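Local coordinates for phosphate ABC transporter, phosphate-binding protein (Clostridium perfringens, PDB 4Q8R) that probably captures phosphate outside the cell membrane with high affinity and delivers it to an ABC-type importer, at residues A69-L83 and Y202-E214. Sequence-based numbering, arbitrary orientation. Where two conformers were deposited one is given.
With ZN (zinc ion), chain F.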
loop_
_atom_site.group_PDB
_atom_site.type_symbol
_atom_site.label_atom_id
_atom_site.label_comp_id
_atom_site.label_asym_id
_atom_site.label_seq_id
_atom_site.Cartn_x
_atom_site.Cartn_y
_atom_site.Cartn_z
ATOM N N ALA A 69 -7.652 20.950 5.232
ATOM C CA ALA A 69 -9.076 20.824 5.006
ATOM C C ALA A 69 -9.809 20.381 6.255
ATOM O O ALA A 69 -11.019 20.180 6.190
ATOM C CB ALA A 69 -9.361 19.848 3.880
ATOM N N GLY A 70 -9.087 20.187 7.366
ATOM C CA GLY A 70 -9.688 19.808 8.664
ATOM C C GLY A 70 -9.723 18.303 8.915
ATOM O O GLY A 70 -10.628 17.795 9.591
ATOM N N LEU A 71 -8.777 17.563 8.343
ATOM C CA LEU A 71 -8.812 16.102 8.507
ATOM C C LEU A 71 -8.057 15.636 9.724
ATOM O O LEU A 71 -6.938 16.044 9.939
ATOM C CB LEU A 71 -8.280 15.375 7.270
ATOM C CG LEU A 71 -9.057 15.406 5.949
ATOM C CD1 LEU A 71 -8.187 14.722 4.870
ATOM C CD2 LEU A 71 -10.438 14.769 6.062
ATOM N N LYS A 72 -8.727 14.841 10.569
ATOM C CA LYS A 72 -8.083 14.117 11.650
ATOM C C LYS A 72 -7.525 12.827 11.060
ATOM O O LYS A 72 -8.067 12.292 10.105
ATOM C CB LYS A 72 -9.125 13.800 12.715
ATOM C CG LYS A 72 -9.748 15.049 13.374
ATOM C CD LYS A 72 -8.690 16.026 13.910
ATOM C CE LYS A 72 -9.274 17.162 14.776
ATOM N NZ LYS A 72 -9.797 16.698 16.106
ATOM N N GLU A 73 -6.440 12.340 11.646
ATOM C CA GLU A 73 -5.890 11.073 11.229
ATOM C C GLU A 73 -5.807 10.080 12.330
ATOM O O GLU A 73 -5.510 10.403 13.502
ATOM C CB GLU A 73 -4.503 11.275 10.670
ATOM C CG GLU A 73 -4.415 12.519 9.853
ATOM C CD GLU A 73 -2.986 12.854 9.617
ATOM O OE1 GLU A 73 -2.588 13.988 9.920
ATOM O OE2 GLU A 73 -2.239 11.942 9.213
ATOM N N VAL A 74 -6.085 8.844 11.976
ATOM C CA VAL A 74 -5.945 7.732 12.938
ATOM C C VAL A 74 -5.095 6.656 12.236
ATOM O O VAL A 74 -5.529 6.074 11.229
ATOM C CB VAL A 74 -7.315 7.130 13.340
ATOM C CG1 VAL A 74 -7.148 5.905 14.176
ATOM C CG2 VAL A 74 -8.128 8.153 14.072
ATOM N N GLU A 75 -3.931 6.370 12.804
ATOM C CA GLU A 75 -3.127 5.300 12.316
ATOM C C GLU A 75 -3.798 3.968 12.740
ATOM O O GLU A 75 -3.989 3.711 13.954
ATOM C CB GLU A 75 -1.705 5.468 12.842
ATOM C CG GLU A 75 -0.686 4.533 12.287
ATOM C CD GLU A 75 0.757 4.815 12.802
ATOM O OE1 GLU A 75 1.139 6.003 12.995
ATOM O OE2 GLU A 75 1.538 3.847 13.000
ATOM N N ILE A 76 -4.119 3.104 11.778
ATOM C CA ILE A 76 -4.719 1.782 12.069
ATOM C C ILE A 76 -3.817 0.545 11.912
ATOM O O ILE A 76 -4.126 -0.526 12.442
ATOM C CB ILE A 76 -6.003 1.515 11.277
ATOM C CG1 ILE A 76 -5.745 1.557 9.768
ATOM C CG2 ILE A 76 -7.082 2.521 11.615
ATOM C CD1 ILE A 76 -6.966 1.149 8.921
ATOM N N ALA A 77 -2.696 0.736 11.233
ATOM C CA ALA A 77 -1.687 -0.307 10.939
ATOM C C ALA A 77 -0.447 0.368 10.371
ATOM O O ALA A 77 -0.503 1.542 9.947
ATOM C CB ALA A 77 -2.203 -1.354 9.976
ATOM N N TYR A 78 0.662 -0.371 10.370
ATOM C CA TYR A 78 1.804 -0.027 9.509
ATOM C C TYR A 78 1.900 -1.141 8.485
ATOM O O TYR A 78 1.394 -2.252 8.705
ATOM C CB TYR A 78 3.066 0.228 10.342
ATOM C CG TYR A 78 3.834 1.434 10.028
ATOM C CD1 TYR A 78 3.424 2.708 10.471
ATOM C CD2 TYR A 78 5.031 1.333 9.244
ATOM C CE1 TYR A 78 4.183 3.841 10.126
ATOM C CE2 TYR A 78 5.787 2.446 8.903
ATOM C CZ TYR A 78 5.369 3.700 9.328
ATOM O OH TYR A 78 6.127 4.794 8.939
ATOM N N ASP A 79 2.497 -0.835 7.341
ATOM C CA ASP A 79 2.500 -1.712 6.198
ATOM C C ASP A 79 3.847 -1.631 5.455
ATOM O O ASP A 79 4.320 -0.531 5.102
ATOM C CB ASP A 79 1.382 -1.331 5.230
ATOM C CG ASP A 79 1.322 -2.209 3.991
ATOM O OD1 ASP A 79 1.195 -3.443 4.064
ATOM O OD2 ASP A 79 1.324 -1.668 2.887
ATOM N N GLY A 80 4.432 -2.784 5.177
ATOM C CA GLY A 80 5.581 -2.872 4.335
ATOM C C GLY A 80 5.194 -2.828 2.878
ATOM O O GLY A 80 4.090 -3.234 2.480
ATOM N N ILE A 81 6.107 -2.299 2.075
ATOM C CA ILE A 81 5.930 -2.329 0.623
ATOM C C ILE A 81 7.015 -3.322 0.103
ATOM O O ILE A 81 8.233 -3.118 0.294
ATOM C CB ILE A 81 6.143 -0.985 -0.027
ATOM C CG1 ILE A 81 5.095 0.046 0.507
ATOM C CG2 ILE A 81 6.082 -1.109 -1.562
ATOM C CD1 ILE A 81 5.343 1.437 0.058
ATOM N N ALA A 82 6.537 -4.349 -0.558
ATOM C CA ALA A 82 7.378 -5.342 -1.210
ATOM C C ALA A 82 7.654 -4.920 -2.653
ATOM O O ALA A 82 6.839 -4.330 -3.301
ATOM C CB ALA A 82 6.690 -6.676 -1.232
ATOM N N LEU A 83 8.855 -5.269 -3.092
ATOM C CA LEU A 83 9.253 -5.192 -4.505
ATOM C C LEU A 83 9.067 -6.592 -4.997
ATOM O O LEU A 83 9.841 -7.518 -4.551
ATOM C CB LEU A 83 10.723 -4.873 -4.682
ATOM C CG LEU A 83 11.171 -3.446 -4.735
ATOM C CD1 LEU A 83 10.558 -2.808 -5.933
ATOM C CD2 LEU A 83 10.825 -2.738 -3.457
ATOM N N TYR A 202 13.788 -3.654 7.665
ATOM C CA TYR A 202 13.195 -3.542 6.328
ATOM C C TYR A 202 12.711 -2.114 6.131
ATOM O O TYR A 202 11.834 -1.673 6.839
ATOM C CB TYR A 202 12.008 -4.546 6.130
ATOM C CG TYR A 202 11.556 -4.580 4.659
ATOM C CD1 TYR A 202 12.175 -5.394 3.729
ATOM C CD2 TYR A 202 10.519 -3.731 4.203
ATOM C CE1 TYR A 202 11.790 -5.364 2.401
ATOM C CE2 TYR A 202 10.081 -3.743 2.880
ATOM C CZ TYR A 202 10.727 -4.564 1.980
ATOM O OH TYR A 202 10.332 -4.576 0.666
ATOM N N LYS A 203 13.258 -1.404 5.128
ATOM C CA LYS A 203 13.228 0.015 5.098
ATOM C C LYS A 203 12.031 0.587 4.360
ATOM O O LYS A 203 11.767 1.790 4.455
ATOM C CB LYS A 203 14.552 0.517 4.445
ATOM C CG LYS A 203 15.830 0.348 5.288
ATOM C CD LYS A 203 15.685 0.961 6.685
ATOM C CE LYS A 203 16.910 0.690 7.541
ATOM N NZ LYS A 203 16.611 0.843 8.988
ATOM N N VAL A 204 11.298 -0.227 3.618
ATOM C CA VAL A 204 10.236 0.315 2.795
ATOM C C VAL A 204 8.888 0.036 3.465
ATOM O O VAL A 204 8.322 -1.072 3.390
ATOM C CB VAL A 204 10.250 -0.223 1.354
ATOM C CG1 VAL A 204 9.524 0.772 0.430
ATOM C CG2 VAL A 204 11.679 -0.420 0.809
ATOM N N SER A 205 8.348 1.064 4.109
ATOM C CA SER A 205 7.121 0.914 4.868
ATOM C C SER A 205 6.412 2.246 5.038
ATOM O O SER A 205 7.014 3.292 4.823
ATOM C CB SER A 205 7.457 0.290 6.244
ATOM O OG SER A 205 8.204 1.155 7.052
ATOM N N ARG A 206 5.159 2.205 5.479
ATOM C CA ARG A 206 4.340 3.398 5.530
ATOM C C ARG A 206 3.109 3.134 6.436
ATOM O O ARG A 206 2.786 1.963 6.720
ATOM C CB ARG A 206 3.939 3.884 4.114
ATOM C CG ARG A 206 3.669 2.796 3.106
ATOM C CD ARG A 206 2.359 2.068 3.448
ATOM N NE ARG A 206 2.025 0.998 2.532
ATOM C CZ ARG A 206 1.558 1.166 1.309
ATOM N NH1 ARG A 206 1.291 0.113 0.592
ATOM N NH2 ARG A 206 1.403 2.412 0.791
ATOM N N PRO A 207 2.486 4.198 6.954
ATOM C CA PRO A 207 1.248 3.974 7.745
ATOM C C PRO A 207 0.026 3.693 6.879
ATOM O O PRO A 207 -0.065 4.106 5.704
ATOM C CB PRO A 207 1.051 5.324 8.456
ATOM C CG PRO A 207 1.582 6.346 7.432
ATOM C CD PRO A 207 2.837 5.628 6.889
ATOM N N PHE A 208 -0.950 3.039 7.495
ATOM C CA PHE A 208 -2.342 3.017 7.072
ATOM C C PHE A 208 -3.090 3.978 7.964
ATOM O O PHE A 208 -2.990 3.863 9.200
ATOM C CB PHE A 208 -2.956 1.641 7.152
ATOM C CG PHE A 208 -2.537 0.654 6.078
ATOM C CD1 PHE A 208 -1.652 0.965 5.014
ATOM C CD2 PHE A 208 -3.090 -0.638 6.088
ATOM C CE1 PHE A 208 -1.350 0.020 4.048
ATOM C CE2 PHE A 208 -2.811 -1.548 5.109
ATOM C CZ PHE A 208 -1.932 -1.230 4.076
ATOM N N LEU A 209 -3.792 4.933 7.338
ATOM C CA LEU A 209 -4.574 5.947 8.041
ATOM C C LEU A 209 -6.023 5.876 7.679
ATOM O O LEU A 209 -6.396 5.648 6.505
ATOM C CB LEU A 209 -4.070 7.370 7.719
ATOM C CG LEU A 209 -2.607 7.693 7.916
ATOM C CD1 LEU A 209 -2.310 9.095 7.400
ATOM C CD2 LEU A 209 -2.208 7.492 9.370
ATOM N N ALA A 210 -6.877 6.055 8.701
ATOM C CA ALA A 210 -8.256 6.398 8.521
ATOM C C ALA A 210 -8.319 7.914 8.795
ATOM O O ALA A 210 -7.794 8.372 9.847
ATOM C CB ALA A 210 -9.080 5.655 9.574
ATOM N N VAL A 211 -8.909 8.685 7.867
ATOM C CA VAL A 211 -8.974 10.093 7.939
ATOM C C VAL A 211 -10.429 10.542 7.807
ATOM O O VAL A 211 -11.240 9.920 7.130
ATOM C CB VAL A 211 -8.070 10.827 6.899
ATOM C CG1 VAL A 211 -6.637 10.370 7.031
ATOM C CG2 VAL A 211 -8.593 10.644 5.461
ATOM N N TYR A 212 -10.757 11.609 8.515
ATOM C CA TYR A 212 -12.147 12.041 8.631
ATOM C C TYR A 212 -12.154 13.487 9.146
ATOM O O TYR A 212 -11.211 13.963 9.767
ATOM C CB TYR A 212 -12.942 11.118 9.574
ATOM C CG TYR A 212 -12.411 11.063 10.969
ATOM C CD1 TYR A 212 -12.800 12.013 11.928
ATOM C CD2 TYR A 212 -11.493 10.078 11.337
ATOM C CE1 TYR A 212 -12.324 11.962 13.204
ATOM C CE2 TYR A 212 -11.009 10.004 12.662
ATOM C CZ TYR A 212 -11.426 10.957 13.583
ATOM O OH TYR A 212 -10.957 10.972 14.866
ATOM N N LYS A 213 -13.250 14.163 8.871
ATOM C CA LYS A 213 -13.582 15.407 9.517
ATOM C C LYS A 213 -14.443 15.122 10.774
ATOM O O LYS A 213 -15.399 14.328 10.726
ATOM C CB LYS A 213 -14.362 16.271 8.561
ATOM C CG LYS A 213 -13.605 16.686 7.331
ATOM C CD LYS A 213 -14.524 17.681 6.675
ATOM C CE LYS A 213 -13.822 18.539 5.700
ATOM N NZ LYS A 213 -14.928 19.051 4.854
ATOM N N GLU A 214 -14.099 15.757 11.886
ATOM C CA GLU A 214 -14.838 15.533 13.142
ATOM C C GLU A 214 -16.327 15.804 12.959
ATOM O O GLU A 214 -17.170 15.116 13.581
ATOM C CB GLU A 214 -14.255 16.372 14.284
ATOM C CG GLU A 214 -14.684 15.891 15.693
ATOM C CD GLU A 214 -14.063 14.541 16.106
ATOM O OE1 GLU A 214 -12.807 14.451 16.136
ATOM O OE2 GLU A 214 -14.820 13.570 16.400
HETATM ZN ZN ZN F . -0.213 12.759 9.260
HETATM O O HOH W 1 -12.077 17.840 11.773
HETATM O O HOH W 2 10.431 -6.684 -1.134
HETATM O O HOH W 3 0.532 11.359 10.012
#
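The Phe208 ring lies with one face under the side chain of Asp79, whose CB comes to 3.3 Å from Phe208 CE1. Asp79 OD2 accepts from Arg206 NE at 2.8 Å and from Arg206 NH1 at 2.9 Å, a side-on salt bridge. Arg206 NE meets the anti lone pair of OD2, and NH1 comes nearly along its C-O axis. CG of Arg206 is wedged between backbone N and carbonyl carbon (chi1 36°), and a bend at chi2 brings the guanidinium back to the aspartate. Ile81 CG1 packs over one guanidinium face. Ser174 holds Asp79 OD1, while Ser59 O and Thr131 take the terminal nitrogens, so both charged ends are fixed. A phosphate ion lies about 5 Å from the Arg206 side chain, consistent with a place near the ligand cleft.

Antiparallel strands 71-83 and 205-213 run between the lobes, consistent with the interlobe crossing of periplasmic binding proteins. A beta bulge around Ile76 shifts their register by one. Phe208 O accepts from Ile76 N, and Phe208 N donates to Ala77 O, so strand 71-86 takes up one extra residue. Beyond the bulge, the Tyr78 ring lies with one face over the Arg206-Pro207 peptide, and Ser205 OG meets its edge. At the far end, Tyr202 OH donates to Ile81 O at 2.6 Å. Near Gly70, Lys72 CB sits over the Tyr212 ring, 4.0 Å from its centroid, and Val74 CG2 meets Tyr212 CE2. Glu73 OE2 binds a zinc ion at 2.2 Å together with Asp61, and Lys67 pairs with Glu73 OE1.

Helix 219-229 packs against Val74, Ile76 and Tyr212, and helix 41-50 against Leu71. Strand 55-58 pairs with strand 205-213. Strand 71-86 also pairs antiparallel with strands 169-174 and 182-187, while helix 130-139 packs on Ile81 and Arg206.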